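Local coordinates for protein SGNH-hydrolase family esterase (Altererythrobacter indicus, PDB 7C2A) that hydrolyses carboxylic esters as a member of the SGNH (GDSL-like) family and may, like its relatives, act on lysophospholipids, at residues D13-G18 against I76-G81; V7-G12 against R43-G48; L88-A93 against A124-E129; E92-L97 against Y134-E139. One frame throughout, in Å; residues are numbered along the deposited sequence. Where two conformers were deposited one is given.

Contacts 1 and 2, centres about 10 Å apart, share the parallel sheet. Strand 6-12 pairs with strand 42-48 in contact 2 and, on its other edge, with the strand of contact 1, where I76 N is 2.8 Å from L9 O. Contact 1 holds the D-S-L of the GDSL motif, whose serine is the family nucleophile, marking the presumed active site; the motif's glycine, G12, ends the first strand of contact 2. Contact 4 joins contact 1 through Y134 OH, 2.7 Å from L79 O. Contact 3, at the surface, and contact 4 share helix 90-106, centres about 11 Å apart. A cadmium ion lies about 12 Å from the I8 side chain, and one about 14 Å from that of I76.

Contact 1. Residues D13-G18 against I76-G81; sequences DSLFAG and IVELGG
E78 reaches from its strand to D13 and F16 and carries the largest share of the contact. Its CG stands anti to the backbone N (chi1 177°), which sends it across, and the bend at chi2 turns CD towards D13. E78 OE2 accepts from D13 N in a bond of 3.1 Å that arrives from above the carboxylate plane. The two carboxyl groups, with planes 70° apart, bring E78 OE1 within 2.6 Å of D13 OD1. D13 OD1 also caps the short helix by accepting from L15 N, which suits an aspartate at the N-cap. At the F16 ring the fit is also close: E78 CB sits over a face, 3.8 Å from the ring centroid, while I76 CG2 packs at the edge, 3.7 Å from F16 CZ. An alanine in place of E78 would probably leave D13 N without its acceptor and open a gap beside L15. The other side of D13 is looser and wet. OD2 accepts from two waters, each of which accepts in turn from a backbone N, G80 N or G81 N, so solvent bridges the turn where direct contact ends. Glycine suits G80 because, with phi at 126°, a CB would be jammed against L79 O. D13 and S14 belong to the GDSL motif, whose serine is the nucleophile of this family. Strand 74-78 runs between strands 6-12 and 111-114, with V77 turned to helix 90-106 and F16 meeting Y27 ring to ring, their planes nearly parallel.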
loop_
_atom_site.group_PDB
_atom_site.type_symbol
_atom_site.label_atom_id
_atom_site.label_comp_id
_atom_site.label_asym_id
_atom_site.label_seq_id
_atom_site.Cartn_x
_atom_site.Cartn_y
_atom_site.Cartn_z
ATOM N N ASP A 13 1.370 3.933 1.265
ATOM C CA ASP A 13 2.773 3.538 1.209
ATOM C C ASP A 13 3.360 3.839 -0.166
ATOM O O ASP A 13 2.996 4.846 -0.780
ATOM C CB ASP A 13 2.965 2.075 1.654
ATOM C CG ASP A 13 2.109 1.103 0.877
ATOM O OD1 ASP A 13 1.817 1.384 -0.310
ATOM O OD2 ASP A 13 1.742 0.039 1.424
ATOM N N SER A 14 4.257 2.987 -0.660
ATOM C CA SER A 14 4.891 3.251 -1.951
ATOM C C SER A 14 3.901 3.267 -3.108
ATOM O O SER A 14 4.204 3.857 -4.153
ATOM C CB SER A 14 5.996 2.232 -2.232
ATOM O OG SER A 14 5.485 0.912 -2.184
ATOM N N LEU A 15 2.736 2.634 -2.959
ATOM C CA LEU A 15 1.739 2.663 -4.023
ATOM C C LEU A 15 1.059 4.017 -4.142
ATOM O O LEU A 15 0.490 4.322 -5.197
ATOM C CB LEU A 15 0.698 1.565 -3.806
ATOM C CG LEU A 15 1.215 0.128 -3.735
ATOM C CD1 LEU A 15 0.062 -0.833 -3.510
ATOM C CD2 LEU A 15 1.957 -0.246 -5.015
ATOM N N PHE A 16 1.057 4.815 -3.078
ATOM C CA PHE A 16 0.617 6.198 -3.166
ATOM C C PHE A 16 1.774 7.165 -3.369
ATOM O O PHE A 16 1.615 8.161 -4.080
ATOM C CB PHE A 16 -0.175 6.597 -1.913
ATOM C CG PHE A 16 -1.605 6.112 -1.894
ATOM C CD1 PHE A 16 -2.122 5.326 -2.911
ATOM C CD2 PHE A 16 -2.429 6.455 -0.839
ATOM C CE1 PHE A 16 -3.447 4.901 -2.866
ATOM C CE2 PHE A 16 -3.742 6.033 -0.786
ATOM C CZ PHE A 16 -4.258 5.266 -1.808
ATOM N N ALA A 17 2.943 6.890 -2.778
ATOM C CA ALA A 17 4.084 7.793 -2.928
ATOM C C ALA A 17 4.568 7.879 -4.370
ATOM O O ALA A 17 5.175 8.886 -4.752
ATOM C CB ALA A 17 5.238 7.349 -2.030
ATOM N N GLY A 18 4.340 6.844 -5.172
ATOM C CA GLY A 18 4.799 6.840 -6.551
ATOM C C GLY A 18 6.227 6.358 -6.706
ATOM O O GLY A 18 6.981 6.886 -7.533
ATOM N N ILE A 76 -8.447 8.183 1.986
ATOM C CA ILE A 76 -8.215 6.900 1.339
ATOM C C ILE A 76 -7.046 6.247 2.053
ATOM O O ILE A 76 -5.949 6.810 2.092
ATOM C CB ILE A 76 -7.905 7.071 -0.157
ATOM C CG1 ILE A 76 -8.972 7.922 -0.862
ATOM C CG2 ILE A 76 -7.745 5.701 -0.800
ATOM C CD1 ILE A 76 -8.645 8.264 -2.319
ATOM N N VAL A 77 -7.262 5.063 2.623
ATOM C CA VAL A 77 -6.252 4.406 3.452
ATOM C C VAL A 77 -5.772 3.161 2.724
ATOM O O VAL A 77 -6.569 2.265 2.411
ATOM C CB VAL A 77 -6.796 4.060 4.844
ATOM C CG1 VAL A 77 -5.760 3.282 5.646
ATOM C CG2 VAL A 77 -7.220 5.314 5.582
ATOM N N GLU A 78 -4.463 3.096 2.476
ATOM C CA GLU A 78 -3.846 2.055 1.655
ATOM C C GLU A 78 -2.581 1.588 2.371
ATOM O O GLU A 78 -1.496 2.100 2.121
ATOM C CB GLU A 78 -3.539 2.632 0.278
ATOM C CG GLU A 78 -2.834 1.703 -0.677
ATOM C CD GLU A 78 -1.318 1.842 -0.651
ATOM O OE1 GLU A 78 -0.656 0.778 -0.629
ATOM O OE2 GLU A 78 -0.785 2.972 -0.668
ATOM N N LEU A 79 -2.723 0.621 3.275
ATOM C CA LEU A 79 -1.592 0.161 4.067
ATOM C C LEU A 79 -1.756 -1.323 4.353
ATOM O O LEU A 79 -2.872 -1.850 4.401
ATOM C CB LEU A 79 -1.470 0.904 5.399
ATOM C CG LEU A 79 -1.025 2.358 5.301
ATOM C CD1 LEU A 79 -1.145 3.009 6.669
ATOM C CD2 LEU A 79 0.396 2.444 4.805
ATOM N N GLY A 80 -0.622 -1.975 4.596
ATOM C CA GLY A 80 -0.588 -3.385 4.949
ATOM C C GLY A 80 0.328 -4.188 4.056
ATOM O O GLY A 80 0.822 -5.250 4.449
ATOM N N GLY A 81 0.569 -3.691 2.844
ATOM C CA GLY A 81 1.477 -4.387 1.950
ATOM C C GLY A 81 2.861 -4.574 2.542
ATOM O O GLY A 81 3.484 -5.622 2.361
HETATM O O HOH W 1 1.994 -1.005 3.908
HETATM O O HOH W 2 -0.465 -1.522 1.361
#

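Contact 2. Residues V7-G12 against R43-G48; sequences VILAFG and RIINAG
I8 bonds to both R43 and I45, the alternation expected of a parallel pair: I8 N donates to R43 O at 3.1 Å, and I8 O receives I45 N at 2.8 Å, nearly along the C=O axis. A10 repeats the scheme two residues on, its N donating to I45 O at 2.9 Å and its O accepting from A47 N at 2.8 Å. Beyond this the ladder fades, G12 N reaching A47 O only weakly. The N46 side chain forms an Asx turn, its OD1 accepting from G48 N at 2.9 Å, while ND2 binds F16 O. The pair forms one edge of the central parallel sheet of the α/β/α sandwich of SGNH hydrolases: strand 42-48 is the outermost strand, reached from strand 6-12 by a β-α-β crossover through helix 27-35. Apolar residues fill most of both faces. Towards helix 27-35, A10 CB meets I44 CG2 and I8 lies beside I44; alanine is small enough to let P28 close over it. Towards helix 54-66, L9 CD1 fits between I45 CG2 and A47 CB, 3.8 Å from each. F11 CD1 touches the same A47 methyl, and V7 CG1 packs on I45 CD1 at 3.6 Å. At the margin the R43 guanidinium has V7 CG1 over one face, and its NH2 forms a salt bridge to D70.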
loop_
_atom_site.group_PDB
_atom_site.type_symbol
_atom_site.label_atom_id
_atom_site.label_comp_id
_atom_site.label_asym_id
_atom_site.label_seq_id
_atom_site.Cartn_x
_atom_site.Cartn_y
_atom_site.Cartn_z
ATOM N N VAL A 7 -10.912 18.377 -0.826
ATOM C CA VAL A 7 -9.667 17.884 -0.260
ATOM C C VAL A 7 -9.787 16.401 0.066
ATOM O O VAL A 7 -10.681 15.986 0.813
ATOM C CB VAL A 7 -9.274 18.707 0.970
ATOM C CG1 VAL A 7 -8.016 18.155 1.597
ATOM C CG2 VAL A 7 -9.099 20.178 0.575
ATOM N N ILE A 8 -8.878 15.600 -0.484
ATOM C CA ILE A 8 -8.839 14.161 -0.247
ATOM C C ILE A 8 -7.462 13.813 0.291
ATOM O O ILE A 8 -6.453 14.239 -0.270
ATOM C CB ILE A 8 -9.119 13.361 -1.534
ATOM C CG1 ILE A 8 -10.485 13.738 -2.120
ATOM C CG2 ILE A 8 -9.010 11.859 -1.265
ATOM C CD1 ILE A 8 -10.776 13.119 -3.477
ATOM N N LEU A 9 -7.419 13.058 1.387
ATOM C CA LEU A 9 -6.157 12.561 1.923
ATOM C C LEU A 9 -5.866 11.177 1.352
ATOM O O LEU A 9 -6.670 10.260 1.523
ATOM C CB LEU A 9 -6.257 12.471 3.443
ATOM C CG LEU A 9 -5.013 11.909 4.130
ATOM C CD1 LEU A 9 -3.824 12.844 3.939
ATOM C CD2 LEU A 9 -5.252 11.659 5.616
ATOM N N ALA A 10 -4.728 11.024 0.683
ATOM C CA ALA A 10 -4.266 9.723 0.198
ATOM C C ALA A 10 -3.193 9.234 1.167
ATOM O O ALA A 10 -2.038 9.653 1.098
ATOM C CB ALA A 10 -3.748 9.841 -1.234
ATOM N N PHE A 11 -3.587 8.357 2.094
ATOM C CA PHE A 11 -2.737 7.935 3.205
ATOM C C PHE A 11 -2.281 6.510 2.925
ATOM O O PHE A 11 -3.075 5.576 3.051
ATOM C CB PHE A 11 -3.538 8.019 4.505
ATOM C CG PHE A 11 -2.707 7.876 5.750
ATOM C CD1 PHE A 11 -1.890 8.906 6.181
ATOM C CD2 PHE A 11 -2.746 6.704 6.507
ATOM C CE1 PHE A 11 -1.119 8.785 7.343
ATOM C CE2 PHE A 11 -1.990 6.572 7.668
ATOM C CZ PHE A 11 -1.174 7.606 8.084
ATOM N N GLY A 12 -1.029 6.335 2.533
ATOM C CA GLY A 12 -0.569 5.030 2.118
ATOM C C GLY A 12 0.926 4.885 2.080
ATOM O O GLY A 12 1.657 5.593 2.769
ATOM N N ARG A 43 -8.161 18.335 -4.644
ATOM C CA ARG A 43 -6.765 18.498 -4.281
ATOM C C ARG A 43 -6.455 17.280 -3.435
ATOM O O ARG A 43 -6.993 17.136 -2.332
ATOM C CB ARG A 43 -6.547 19.769 -3.466
ATOM C CG ARG A 43 -5.115 19.915 -2.993
ATOM C CD ARG A 43 -4.813 21.288 -2.405
ATOM N NE ARG A 43 -5.392 21.531 -1.081
ATOM C CZ ARG A 43 -4.902 21.055 0.062
ATOM N NH1 ARG A 43 -3.836 20.264 0.061
ATOM N NH2 ARG A 43 -5.480 21.372 1.214
ATOM N N ILE A 44 -5.649 16.374 -3.965
ATOM C CA ILE A 44 -5.344 15.143 -3.257
ATOM C C ILE A 44 -4.007 15.306 -2.564
ATOM O O ILE A 44 -2.970 15.491 -3.216
ATOM C CB ILE A 44 -5.378 13.920 -4.180
ATOM C CG1 ILE A 44 -6.744 13.857 -4.873
ATOM C CG2 ILE A 44 -5.125 12.662 -3.355
ATOM C CD1 ILE A 44 -7.024 12.566 -5.611
ATOM N N ILE A 45 -4.043 15.242 -1.235
ATOM C CA ILE A 45 -2.847 15.277 -0.405
ATOM C C ILE A 45 -2.155 13.934 -0.548
ATOM O O ILE A 45 -2.709 12.896 -0.165
ATOM C CB ILE A 45 -3.220 15.491 1.069
ATOM C CG1 ILE A 45 -4.101 16.714 1.278
ATOM C CG2 ILE A 45 -1.973 15.554 1.937
ATOM C CD1 ILE A 45 -4.962 16.563 2.510
ATOM N N ASN A 46 -0.941 13.939 -1.073
ATOM C CA ASN A 46 -0.191 12.695 -1.195
ATOM C C ASN A 46 0.552 12.468 0.112
ATOM O O ASN A 46 1.642 13.007 0.333
ATOM C CB ASN A 46 0.745 12.711 -2.396
ATOM C CG ASN A 46 1.291 11.337 -2.693
ATOM O OD1 ASN A 46 1.410 10.508 -1.781
ATOM N ND2 ASN A 46 1.614 11.071 -3.947
ATOM N N ALA A 47 -0.058 11.671 0.986
ATOM C CA ALA A 47 0.565 11.227 2.223
ATOM C C ALA A 47 1.043 9.789 2.107
ATOM O O ALA A 47 0.991 9.028 3.077
ATOM C CB ALA A 47 -0.366 11.425 3.417
ATOM N N GLY A 48 1.499 9.400 0.922
ATOM C CA GLY A 48 2.151 8.121 0.768
ATOM C C GLY A 48 3.594 8.211 1.232
ATOM O O GLY A 48 4.304 9.179 0.950
#

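Contact 3. Residues L88-A93 against A124-E129; sequences LSPAEA and AKYQRE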
loop_
_atom_site.group_PDB
_atom_site.type_symbol
_atom_site.label_atom_id
_atom_site.label_comp_id
_atom_site.label_asym_id
_atom_site.label_seq_id
_atom_site.Cartn_x
_atom_site.Cartn_y
_atom_site.Cartn_z
ATOM N N LEU A 88 4.803 -10.030 8.764
ATOM C CA LEU A 88 4.331 -9.676 10.092
ATOM C C LEU A 88 2.918 -10.194 10.337
ATOM O O LEU A 88 2.152 -10.470 9.409
ATOM C CB LEU A 88 4.339 -8.159 10.275
ATOM C CG LEU A 88 5.715 -7.506 10.195
ATOM C CD1 LEU A 88 5.572 -5.995 10.373
ATOM C CD2 LEU A 88 6.669 -8.097 11.228
ATOM N N SER A 89 2.564 -10.265 11.610
ATOM C CA SER A 89 1.278 -10.767 12.062
ATOM C C SER A 89 0.133 -10.056 11.339
ATOM O O SER A 89 0.028 -8.821 11.422
ATOM C CB SER A 89 1.162 -10.487 13.558
ATOM O OG SER A 89 -0.183 -10.616 13.975
ATOM N N PRO A 90 -0.766 -10.790 10.678
ATOM C CA PRO A 90 -1.965 -10.128 10.138
ATOM C C PRO A 90 -2.861 -9.551 11.218
ATOM O O PRO A 90 -3.500 -8.513 11.005
ATOM C CB PRO A 90 -2.674 -11.251 9.372
ATOM C CG PRO A 90 -1.603 -12.226 9.058
ATOM C CD PRO A 90 -0.663 -12.189 10.224
ATOM N N ALA A 91 -2.919 -10.212 12.377
ATOM C CA ALA A 91 -3.764 -9.716 13.489
ATOM C C ALA A 91 -3.253 -8.340 13.935
ATOM O O ALA A 91 -4.062 -7.448 14.165
ATOM C CB ALA A 91 -3.755 -10.715 14.627
ATOM N N GLU A 92 -1.936 -8.184 14.045
ATOM C CA GLU A 92 -1.368 -6.875 14.465
ATOM C C GLU A 92 -1.618 -5.824 13.375
ATOM O O GLU A 92 -1.858 -4.671 13.723
ATOM C CB GLU A 92 0.103 -7.037 14.834
ATOM C CG GLU A 92 0.291 -7.939 16.045
ATOM C CD GLU A 92 1.724 -8.025 16.522
ATOM O OE1 GLU A 92 2.541 -7.255 16.029
ATOM O OE2 GLU A 92 2.022 -8.872 17.377
ATOM N N ALA A 93 -1.532 -6.212 12.103
ATOM C CA ALA A 93 -1.843 -5.264 11.032
ATOM C C ALA A 93 -3.283 -4.776 11.148
ATOM O O ALA A 93 -3.567 -3.579 10.994
ATOM C CB ALA A 93 -1.599 -5.918 9.667
ATOM N N ALA A 124 -1.285 -20.544 2.429
ATOM C CA ALA A 124 -2.745 -20.298 2.448
ATOM C C ALA A 124 -3.218 -19.828 3.829
ATOM O O ALA A 124 -4.113 -18.991 3.887
ATOM C CB ALA A 124 -3.474 -21.549 2.023
ATOM N N LYS A 125 -2.653 -20.374 4.902
ATOM C CA LYS A 125 -3.122 -19.977 6.256
ATOM C C LYS A 125 -2.889 -18.476 6.462
ATOM O O LYS A 125 -3.816 -17.777 6.867
ATOM C CB LYS A 125 -2.407 -20.798 7.328
ATOM C CG LYS A 125 -2.837 -20.476 8.752
ATOM C CD LYS A 125 -2.274 -21.466 9.743
ATOM C CE LYS A 125 -2.609 -21.133 11.179
ATOM N NZ LYS A 125 -2.126 -22.195 12.095
ATOM N N TYR A 126 -1.672 -18.016 6.195
ATOM C CA TYR A 126 -1.364 -16.575 6.353
ATOM C C TYR A 126 -2.184 -15.753 5.349
ATOM O O TYR A 126 -2.761 -14.733 5.728
ATOM C CB TYR A 126 0.128 -16.345 6.115
ATOM C CG TYR A 126 0.573 -14.920 6.301
ATOM C CD1 TYR A 126 0.303 -13.954 5.347
ATOM C CD2 TYR A 126 1.265 -14.541 7.436
ATOM C CE1 TYR A 126 0.702 -12.640 5.527
ATOM C CE2 TYR A 126 1.681 -13.234 7.630
ATOM C CZ TYR A 126 1.401 -12.283 6.665
ATOM O OH TYR A 126 1.803 -10.987 6.813
ATOM N N GLN A 127 -2.222 -16.202 4.094
ATOM C CA GLN A 127 -2.914 -15.430 3.027
ATOM C C GLN A 127 -4.396 -15.238 3.372
ATOM O O GLN A 127 -4.885 -14.120 3.260
ATOM C CB GLN A 127 -2.697 -16.098 1.671
ATOM C CG GLN A 127 -3.666 -15.615 0.604
ATOM C CD GLN A 127 -4.888 -16.496 0.560
ATOM O OE1 GLN A 127 -4.797 -17.714 0.659
ATOM N NE2 GLN A 127 -6.046 -15.877 0.421
ATOM N N ARG A 128 -5.082 -16.294 3.794
ATOM C CA ARG A 128 -6.524 -16.134 4.116
ATOM C C ARG A 128 -6.683 -15.159 5.286
ATOM O O ARG A 128 -7.583 -14.317 5.241
ATOM C CB ARG A 128 -7.139 -17.485 4.486
ATOM C CG ARG A 128 -7.408 -18.395 3.296
ATOM C CD ARG A 128 -8.065 -19.675 3.776
ATOM N NE ARG A 128 -7.198 -20.447 4.655
ATOM C CZ ARG A 128 -6.785 -21.675 4.398
ATOM N NH1 ARG A 128 -7.156 -22.272 3.280
ATOM N NH2 ARG A 128 -5.995 -22.297 5.253
ATOM N N GLU A 129 -5.832 -15.285 6.301
ATOM C CA GLU A 129 -5.937 -14.403 7.492
ATOM C C GLU A 129 -5.670 -12.948 7.090
ATOM O O GLU A 129 -6.447 -12.072 7.468
ATOM C CB GLU A 129 -4.953 -14.845 8.577
ATOM C CG GLU A 129 -5.215 -14.164 9.908
ATOM C CD GLU A 129 -4.169 -14.362 10.990
ATOM O OE1 GLU A 129 -3.278 -15.209 10.820
ATOM O OE2 GLU A 129 -4.257 -13.657 11.998
#
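Y126 reaches across from its helix to meet L88 and P90. Its CG is anti to the backbone N (chi1 -178°), and the ring beyond it reaches the loop, where the hydroxyl donates to L88 O at 2.7 Å, lying in the plane of that carbonyl. P90 sits over a face of the same ring: its CG is 3.9 Å from the centroid and 18° off the normal, a CH-pi contact in which the rigid, puckered pyrrolidine offers its CG methylene, and its CD comes within 3.6 Å of Y126 CE2. A phenylalanine in place of Y126 would probably leave L88 O without this donor and let the loop end move more freely, although the ring could still lie against P90. E129 also has CG anti to the backbone N (chi1 -168°), and its chain runs on extended, crossing P90 at about a right angle with CD 3.8 Å from P90 CB. Its carboxylate thus lies near the first turn of helix 90-106, where a negative charge would probably be favourable. S89 caps that turn, OG accepting E92 N at 3.0 Å. Serine at the N-cap followed by proline in the first turn is a classic helix start, here fitted at the protein surface against helix 124-131.

Contact 4. Residues E92-L97 against Y134-E139; sequences EARQNL and YPYLAE
The Y136 ring meets the aliphatic part of R94 obliquely, R94 CD coming within 3.5 Å of Y136 CD2. The two side chains cross at about a right angle. The guanidinium is turned 68° from the ring plane, and R94 CZ stands 5.8 Å from the ring centroid, so any cation-pi attraction is at most weak. At the buried end the Y134 ring is also met obliquely, by L97 CD1, 3.9 Å from Y134 CE1. These contacts join two helices on one side of the α/β/α sandwich of the SGNH fold. Helices 90-106 and 133-140 run in the same general direction, with segment axes crossing at -26° and 10.6 Å apart at closest approach. A separation of that size is spanned by the two leucines meeting between the helices. L97 and L137 cross at about a right angle, with L137 CD1 3.6 Å from L97 CB, and L137 CD1 also touches L97 CD1. Leucine suits this place because its branched end can touch two partners at once. Arginine suits the partly exposed border of the contact, its methylenes packing on Y136 while the chain bends at chi3 and the guanidinium lies farther from the ring than CD. Y134 combines a ring for the apolar interior with a hydroxyl that is bonded to L79 O, so its buried polar end is satisfied. Helix 54-66 lies on another flank of helix 90-106, touching A93, N96 and L97. The second methyl of L137, CD2, rests 3.7 Å from R94 O, a carbonyl that also accepts from S98 OG.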
loop_
_atom_site.group_PDB
_atom_site.type_symbol
_atom_site.label_atom_id
_atom_site.label_comp_id
_atom_site.label_asym_id
_atom_site.label_seq_id
_atom_site.Cartn_x
_atom_site.Cartn_y
_atom_site.Cartn_z
ATOM N N GLU A 92 -1.936 -8.184 14.045
ATOM C CA GLU A 92 -1.368 -6.875 14.465
ATOM C C GLU A 92 -1.618 -5.824 13.375
ATOM O O GLU A 92 -1.858 -4.671 13.723
ATOM C CB GLU A 92 0.103 -7.037 14.834
ATOM C CG GLU A 92 0.291 -7.939 16.045
ATOM C CD GLU A 92 1.724 -8.025 16.522
ATOM O OE1 GLU A 92 2.541 -7.255 16.029
ATOM O OE2 GLU A 92 2.022 -8.872 17.377
ATOM N N ALA A 93 -1.532 -6.212 12.103
ATOM C CA ALA A 93 -1.843 -5.264 11.032
ATOM C C ALA A 93 -3.283 -4.776 11.148
ATOM O O ALA A 93 -3.567 -3.579 10.994
ATOM C CB ALA A 93 -1.599 -5.918 9.667
ATOM N N ARG A 94 -4.206 -5.698 11.439
ATOM C CA ARG A 94 -5.603 -5.328 11.638
ATOM C C ARG A 94 -5.764 -4.365 12.804
ATOM O O ARG A 94 -6.525 -3.395 12.717
ATOM C CB ARG A 94 -6.431 -6.588 11.876
ATOM C CG ARG A 94 -7.927 -6.339 11.981
ATOM C CD ARG A 94 -8.689 -7.639 12.249
ATOM N NE ARG A 94 -8.190 -8.279 13.458
ATOM C CZ ARG A 94 -7.788 -9.545 13.543
ATOM N NH1 ARG A 94 -7.316 -10.007 14.694
ATOM N NH2 ARG A 94 -7.864 -10.350 12.494
ATOM N N GLN A 95 -5.069 -4.634 13.915
ATOM C CA GLN A 95 -5.141 -3.754 15.077
ATOM C C GLN A 95 -4.594 -2.371 14.758
ATOM O O GLN A 95 -5.178 -1.358 15.152
ATOM C CB GLN A 95 -4.340 -4.366 16.220
ATOM C CG GLN A 95 -4.868 -5.691 16.737
ATOM C CD GLN A 95 -3.780 -6.540 17.389
ATOM O OE1 GLN A 95 -2.747 -6.026 17.828
ATOM N NE2 GLN A 95 -4.009 -7.849 17.447
ATOM N N ASN A 96 -3.466 -2.312 14.047
ATOM C CA ASN A 96 -2.889 -1.018 13.703
ATOM C C ASN A 96 -3.804 -0.242 12.768
ATOM O O ASN A 96 -4.040 0.960 12.968
ATOM C CB ASN A 96 -1.515 -1.218 13.063
ATOM C CG ASN A 96 -0.490 -1.781 14.016
ATOM O OD1 ASN A 96 -0.628 -1.665 15.240
ATOM N ND2 ASN A 96 0.555 -2.375 13.467
ATOM N N LEU A 97 -4.342 -0.917 11.750
ATOM C CA LEU A 97 -5.288 -0.258 10.856
ATOM C C LEU A 97 -6.526 0.201 11.608
ATOM O O LEU A 97 -7.073 1.271 11.315
ATOM C CB LEU A 97 -5.673 -1.197 9.715
ATOM C CG LEU A 97 -4.669 -1.262 8.568
ATOM C CD1 LEU A 97 -4.839 -2.526 7.745
ATOM C CD2 LEU A 97 -4.777 -0.034 7.678
ATOM N N TYR A 134 -9.313 -6.768 5.640
ATOM C CA TYR A 134 -9.876 -5.579 5.001
ATOM C C TYR A 134 -11.401 -5.574 5.010
ATOM O O TYR A 134 -11.994 -4.555 5.411
ATOM C CB TYR A 134 -9.251 -5.369 3.614
ATOM C CG TYR A 134 -7.767 -5.092 3.734
ATOM C CD1 TYR A 134 -7.295 -3.806 3.976
ATOM C CD2 TYR A 134 -6.836 -6.123 3.666
ATOM C CE1 TYR A 134 -5.946 -3.552 4.147
ATOM C CE2 TYR A 134 -5.485 -5.879 3.827
ATOM C CZ TYR A 134 -5.048 -4.592 4.071
ATOM O OH TYR A 134 -3.701 -4.392 4.232
ATOM N N PRO A 135 -12.096 -6.641 4.602
ATOM C CA PRO A 135 -13.560 -6.631 4.755
ATOM C C PRO A 135 -13.995 -6.495 6.198
ATOM O O PRO A 135 -15.015 -5.848 6.476
ATOM C CB PRO A 135 -14.005 -7.967 4.140
ATOM C CG PRO A 135 -12.886 -8.403 3.287
ATOM C CD PRO A 135 -11.634 -7.842 3.877
ATOM N N TYR A 136 -13.238 -7.064 7.132
ATOM C CA TYR A 136 -13.572 -6.911 8.540
ATOM C C TYR A 136 -13.516 -5.443 8.949
ATOM O O TYR A 136 -14.432 -4.928 9.605
ATOM C CB TYR A 136 -12.615 -7.742 9.392
ATOM C CG TYR A 136 -12.771 -7.482 10.866
ATOM C CD1 TYR A 136 -13.717 -8.174 11.613
ATOM C CD2 TYR A 136 -11.979 -6.549 11.511
ATOM C CE1 TYR A 136 -13.871 -7.937 12.961
ATOM C CE2 TYR A 136 -12.127 -6.305 12.866
ATOM C CZ TYR A 136 -13.075 -7.005 13.576
ATOM O OH TYR A 136 -13.224 -6.767 14.923
ATOM N N LEU A 137 -12.432 -4.756 8.584
ATOM C CA LEU A 137 -12.267 -3.357 8.968
ATOM C C LEU A 137 -13.316 -2.470 8.314
ATOM O O LEU A 137 -13.829 -1.539 8.948
ATOM C CB LEU A 137 -10.877 -2.875 8.569
ATOM C CG LEU A 137 -9.715 -3.453 9.372
ATOM C CD1 LEU A 137 -8.407 -3.291 8.596
ATOM C CD2 LEU A 137 -9.624 -2.791 10.743
ATOM N N ALA A 138 -13.621 -2.720 7.037
ATOM C CA ALA A 138 -14.598 -1.888 6.344
ATOM C C ALA A 138 -15.961 -1.985 7.012
ATOM O O ALA A 138 -16.652 -0.973 7.180
ATOM C CB ALA A 138 -14.678 -2.290 4.872
ATOM N N GLU A 139 -16.370 -3.192 7.396
ATOM C CA GLU A 139 -17.644 -3.347 8.090
ATOM C C GLU A 139 -17.601 -2.663 9.447
ATOM O O GLU A 139 -18.512 -1.908 9.806
ATOM C CB GLU A 139 -17.963 -4.832 8.258
ATOM C CG GLU A 139 -19.435 -5.127 8.537
ATOM C CD GLU A 139 -19.813 -4.959 9.999
ATOM O OE1 GLU A 139 -18.909 -4.991 10.861
ATOM O OE2 GLU A 139 -21.021 -4.804 10.287
#